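PDB 3NX4: putative oxidoreductase, which binds NADP and probably acts as an NADPH-dependent acryloyl-CoA reductase of the medium-chain dehydrogenase/reductase family. Local coordinates for residues L84-G89 and I124-F129; A131-M136 and Q263-V268. One frame throughout, in Å; residues are numbered along the deposited sequence.

Contact 1. Residues L84-G89 and I124-F129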
# COMPACT_ATOMS: atom_id res chain seq x y z
N LEU A 84 -22.18 19.19 10.96
CA LEU A 84 -21.73 19.05 9.59
C LEU A 84 -21.87 17.60 9.17
O LEU A 84 -22.02 16.71 10.00
CB LEU A 84 -20.27 19.52 9.44
CG LEU A 84 -19.15 18.74 10.13
CD1 LEU A 84 -18.84 17.44 9.38
CD2 LEU A 84 -17.89 19.61 10.18
N LEU A 85 -21.85 17.35 7.87
CA LEU A 85 -21.87 15.99 7.37
C LEU A 85 -21.05 15.90 6.09
O LEU A 85 -21.15 16.77 5.22
CB LEU A 85 -23.31 15.52 7.11
CG LEU A 85 -23.52 14.13 6.49
CD1 LEU A 85 -24.88 13.53 6.92
CD2 LEU A 85 -23.41 14.16 4.97
N THR A 86 -20.24 14.86 6.00
CA THR A 86 -19.62 14.48 4.74
C THR A 86 -19.77 12.97 4.58
O THR A 86 -19.64 12.21 5.56
CB THR A 86 -18.11 14.87 4.67
OG1 THR A 86 -17.36 14.11 5.62
CG2 THR A 86 -17.91 16.36 4.94
N GLY A 87 -20.07 12.52 3.36
CA GLY A 87 -19.97 11.10 3.04
C GLY A 87 -21.15 10.25 3.45
O GLY A 87 -22.30 10.69 3.37
N TRP A 88 -20.85 9.03 3.87
CA TRP A 88 -21.86 8.05 4.32
C TRP A 88 -22.89 7.66 3.26
O TRP A 88 -23.88 7.01 3.58
CB TRP A 88 -22.57 8.53 5.58
CG TRP A 88 -21.68 8.61 6.79
CD1 TRP A 88 -21.35 9.73 7.51
CD2 TRP A 88 -20.99 7.52 7.42
NE1 TRP A 88 -20.52 9.40 8.55
CE2 TRP A 88 -20.28 8.05 8.51
CE3 TRP A 88 -20.92 6.15 7.16
CZ2 TRP A 88 -19.50 7.25 9.35
CZ3 TRP A 88 -20.14 5.35 8.00
CH2 TRP A 88 -19.45 5.91 9.08
N GLY A 89 -22.62 8.01 2.01
CA GLY A 89 -23.52 7.72 0.91
C GLY A 89 -24.51 8.85 0.65
O GLY A 89 -25.29 8.79 -0.29
N ILE A 124 -13.68 23.25 3.66
CA ILE A 124 -12.97 21.98 3.80
C ILE A 124 -13.71 20.88 3.05
O ILE A 124 -13.20 20.33 2.06
CB ILE A 124 -12.79 21.60 5.28
CG1 ILE A 124 -11.89 22.62 5.97
CG2 ILE A 124 -12.20 20.18 5.41
CD1 ILE A 124 -11.95 22.52 7.49
N GLY A 125 -14.93 20.56 3.49
CA GLY A 125 -15.76 19.58 2.82
C GLY A 125 -15.12 18.20 2.72
O GLY A 125 -14.16 17.91 3.42
N THR A 126 -15.65 17.36 1.84
CA THR A 126 -15.06 16.05 1.62
C THR A 126 -13.61 16.13 1.13
O THR A 126 -12.78 15.34 1.53
CB THR A 126 -15.91 15.22 0.63
OG1 THR A 126 -17.09 14.76 1.30
CG2 THR A 126 -15.14 14.01 0.14
N ALA A 127 -13.32 17.10 0.26
CA ALA A 127 -11.98 17.23 -0.31
C ALA A 127 -10.94 17.42 0.79
O ALA A 127 -9.93 16.71 0.83
CB ALA A 127 -11.92 18.41 -1.31
N GLY A 128 -11.18 18.39 1.67
CA GLY A 128 -10.24 18.70 2.73
C GLY A 128 -10.18 17.63 3.81
O GLY A 128 -9.11 17.33 4.34
N PHE A 129 -11.32 17.05 4.13
CA PHE A 129 -11.37 15.94 5.08
C PHE A 129 -10.52 14.78 4.55
O PHE A 129 -9.72 14.20 5.28
CB PHE A 129 -12.84 15.53 5.28
CG PHE A 129 -13.04 14.28 6.10
CD1 PHE A 129 -12.98 14.32 7.49
CD2 PHE A 129 -13.36 13.08 5.48
CE1 PHE A 129 -13.18 13.17 8.25
CE2 PHE A 129 -13.59 11.92 6.24
CZ PHE A 129 -13.49 11.97 7.62

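Contact 2. Residues A131-M136 and Q263-V268. With NAP (NADP nicotinamide-adenine-dinucleotide phosphate), chain C.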
# COMPACT_ATOMS: atom_id res chain seq x y z
N ALA A 131 -7.98 15.09 2.34
CA ALA A 131 -6.57 15.48 2.38
C ALA A 131 -6.01 15.20 3.77
O ALA A 131 -4.87 14.73 3.92
CB ALA A 131 -6.41 16.95 2.07
N MSE A 132 -6.83 15.48 4.79
CA MSE A 132 -6.41 15.25 6.17
C MSE A 132 -6.18 13.75 6.42
O MSE A 132 -5.19 13.36 7.02
CB MSE A 132 -7.42 15.83 7.16
CG MSE A 132 -6.91 15.84 8.59
SE MSE A 132 -5.45 17.13 8.90
CE MSE A 132 -4.17 15.90 9.40
N LEU A 133 -7.12 12.92 5.97
CA LEU A 133 -6.92 11.47 6.08
C LEU A 133 -5.63 11.02 5.37
O LEU A 133 -4.97 10.09 5.84
CB LEU A 133 -8.12 10.71 5.53
CG LEU A 133 -9.42 10.92 6.32
CD1 LEU A 133 -10.58 10.30 5.56
CD2 LEU A 133 -9.31 10.33 7.74
N CYS A 134 -5.28 11.66 4.25
CA CYS A 134 -4.06 11.29 3.51
C CYS A 134 -2.82 11.68 4.28
O CYS A 134 -1.87 10.91 4.38
CB CYS A 134 -4.02 11.94 2.13
SG CYS A 134 -5.23 11.29 0.97
N VAL A 135 -2.83 12.88 4.84
CA VAL A 135 -1.73 13.31 5.68
C VAL A 135 -1.56 12.36 6.89
O VAL A 135 -0.45 11.99 7.26
CB VAL A 135 -1.95 14.76 6.15
CG1 VAL A 135 -0.96 15.13 7.24
CG2 VAL A 135 -1.85 15.71 4.93
N MSE A 136 -2.68 11.94 7.47
CA MSE A 136 -2.60 11.03 8.62
C MSE A 136 -2.02 9.66 8.23
O MSE A 136 -1.31 9.03 9.02
CB MSE A 136 -3.98 10.91 9.27
CG MSE A 136 -4.36 12.16 10.05
SE MSE A 136 -6.27 12.20 10.57
CE MSE A 136 -6.35 10.59 11.64
N GLN A 263 -1.19 3.21 0.51
CA GLN A 263 -2.35 3.24 1.39
C GLN A 263 -3.55 3.89 0.69
O GLN A 263 -3.52 5.08 0.36
CB GLN A 263 -2.05 4.02 2.66
CG GLN A 263 -3.28 4.16 3.58
CD GLN A 263 -3.73 2.81 4.14
OE1 GLN A 263 -2.99 2.14 4.85
NE2 GLN A 263 -4.95 2.40 3.79
N GLY A 264 -4.58 3.10 0.44
CA GLY A 264 -5.81 3.66 -0.11
C GLY A 264 -6.52 4.46 0.97
O GLY A 264 -6.49 4.09 2.15
N VAL A 265 -7.17 5.54 0.57
CA VAL A 265 -7.90 6.38 1.51
C VAL A 265 -9.33 6.56 1.03
O VAL A 265 -9.55 7.11 -0.05
CB VAL A 265 -7.24 7.76 1.64
CG1 VAL A 265 -8.13 8.71 2.44
CG2 VAL A 265 -5.87 7.64 2.27
N ASP A 266 -10.29 6.09 1.82
CA ASP A 266 -11.71 6.31 1.55
C ASP A 266 -12.27 7.29 2.57
O ASP A 266 -12.05 7.12 3.77
CB ASP A 266 -12.49 4.99 1.67
CG ASP A 266 -14.00 5.22 1.78
OD1 ASP A 266 -14.58 5.77 0.83
OD2 ASP A 266 -14.61 4.86 2.82
N SER A 267 -13.00 8.29 2.11
CA SER A 267 -13.60 9.27 3.02
C SER A 267 -15.05 8.92 3.36
O SER A 267 -15.61 9.42 4.33
CB SER A 267 -13.58 10.66 2.39
OG SER A 267 -14.48 10.69 1.29
N VAL A 268 -15.66 8.09 2.53
CA VAL A 268 -17.10 7.86 2.61
C VAL A 268 -17.52 7.20 3.91
O VAL A 268 -18.46 7.66 4.57
CB VAL A 268 -17.59 6.99 1.45
CG1 VAL A 268 -19.08 6.72 1.59
CG2 VAL A 268 -17.25 7.64 0.12
PA NAP C . -10.51 18.36 -8.30
O1A NAP C . -10.70 19.58 -7.51
O2A NAP C . -11.16 18.30 -9.62
O5B NAP C . -8.96 18.01 -8.42
C5B NAP C . -8.55 17.08 -9.39
C4B NAP C . -7.25 17.63 -9.95
O4B NAP C . -6.66 16.66 -10.76
C3B NAP C . -7.47 18.86 -10.83
O3B NAP C . -7.35 20.05 -10.07
C2B NAP C . -6.35 18.76 -11.84
O2B NAP C . -5.22 19.39 -11.28
C1B NAP C . -6.06 17.27 -11.90
N9A NAP C . -6.64 16.63 -13.09
C8A NAP C . -7.90 16.80 -13.59
N7A NAP C . -8.03 16.01 -14.68
C5A NAP C . -6.87 15.34 -14.87
C6A NAP C . -6.46 14.42 -15.83
N6A NAP C . -7.27 14.04 -16.81
N1A NAP C . -5.19 13.91 -15.76
C2A NAP C . -4.33 14.30 -14.75
N3A NAP C . -4.74 15.22 -13.81
C4A NAP C . -5.99 15.73 -13.87
O3 NAP C . -11.07 17.09 -7.47
PN NAP C . -11.09 16.84 -5.89
O1N NAP C . -12.43 17.16 -5.34
O2N NAP C . -9.90 17.51 -5.33
O5D NAP C . -10.88 15.24 -5.90
C5D NAP C . -9.68 14.73 -6.42
C4D NAP C . -9.83 13.24 -6.68
O4D NAP C . -10.02 12.59 -5.44
C3D NAP C . -11.07 12.93 -7.51
O3D NAP C . -10.79 11.85 -8.37
C2D NAP C . -12.10 12.52 -6.49
O2D NAP C . -13.02 11.60 -7.03
C1D NAP C . -11.22 11.85 -5.46
N1N NAP C . -11.79 11.84 -4.10
C2N NAP C . -12.02 10.63 -3.52
C3N NAP C . -12.53 10.53 -2.23
C7N NAP C . -12.28 9.25 -1.49
O7N NAP C . -13.21 8.78 -0.55
N7N NAP C . -11.15 8.59 -1.74
C4N NAP C . -12.81 11.71 -1.53
C5N NAP C . -12.56 12.95 -2.13
C6N NAP C . -12.03 13.00 -3.42
P2B NAP C . -4.17 20.19 -12.22
O1X NAP C . -3.31 21.02 -11.30
O2X NAP C . -3.31 19.21 -12.97
O3X NAP C . -4.96 21.06 -13.17

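Contact 1. Residues L84-G89 and I124-F129
In this medium-chain dehydrogenase/reductase fold, the end of strand 82-86, part of the GroES-like catalytic domain, meets the long helix 118-140 that leads into the Rossmann domain. The short axes of strand and helix pass 8.4 Å apart at a crossing angle of -55°, and Thr86 does nearly all the work on the strand side. Its CB points at the helix and its two branches part company there. The methyl CG2 of Thr86, anti to the carbonyl carbon, lies against the backbone around Gly125, 4.0 Å from Gly125 C. The hydroxyl OG1 takes the crowded place between backbone N and carbonyl carbon (chi1 66°), which turns it toward Phe129. The Phe129 ring, its CG anti to the backbone N (chi1 173°), crosses Thr86 obliquely and also stacks with Trp279 of helix 272-285. Thr126 points its OG1 back at the strand, beside its own backbone N. Thr126 OG1, in a residue that lines the NADP pocket, is hydrogen-bonded to Asp64 OD1, so the hydroxyl is held without help from Thr86, and the two threonines meet by packing alone, Thr126 OG1 lying 3.5 Å from Thr86 CB. Over one face of the Phe129 ring, toward the rim, sits Thr86 OG1, 4.1 Å from Phe129 CD2.

Contact 2. Residues A131-M136 and Q263-V268
Val265 has two jobs: its side chain is pressed into a helix while its carbonyl oxygen holds the nicotinamide of NADP. The isopropyl group straddles two consecutive helix residues. Val265 CG1, anti to the backbone N (chi1 171°), lies 3.7 Å from Leu133 CB, and Val265 CG2, anti to the carbonyl carbon, meets Cys134 SG at 3.9 Å. The thiol sits beside its own backbone N, which lays the sulfur along the valine, and it also packs on Cys240, a residue of the NADP site. Leu133 reaches further along the strand exit: its extended chain carries Leu133 CD1 to 3.9 Å from Asp266 O and on toward Ser267 CA. Here the chain leaves the C-terminal end of strand 261-264, an outermost strand of the parallel Rossmann sheet within this subunit; at Gln263 the sheet runs on antiparallel into the second subunit. Past helix 118-140, the chain binds the carboxamide end of the cofactor. Val265 O accepts from NAP N7N at 2.8 Å, and Ser267 grips NAP O7N twice. Ser267 N reaches NAP O7N at 2.7 Å in a nearly straight bond (170°). Ser267 OG, in the crowded place between N and carbonyl carbon (chi1 68°), donates to NAP O7N at 2.9 Å. Three bonds thus fix the rotation of the amide. Asp266 faces away from the helix and closes an Asx turn: Val268 N meets Asp266 OD1 at 3.1 Å, from above the carboxylate plane. Asp266 OD2 is hydrogen-bonded to Met269 N and to Tyr233 OH of the second subunit.

Along the chain contact 1 closes before contact 2 opens, and both draw on helix 118-140, the first on its residues 124-129 and the second on 131-136. Their centres lie about 12 Å apart. The helix thus packs against strand 82-86 of the catalytic domain at one point and against the exit of strand 261-264, an outer strand of the parallel Rossmann sheet within this chain, at the other. The two also touch directly: Trp88 N probably hydrogen-bonds to Val268 O at 2.8 Å, and Thr126 CG2 packs on Ser267 OG at 3.6 Å. Together they join the two domains beside the nicotinamide end of NADP.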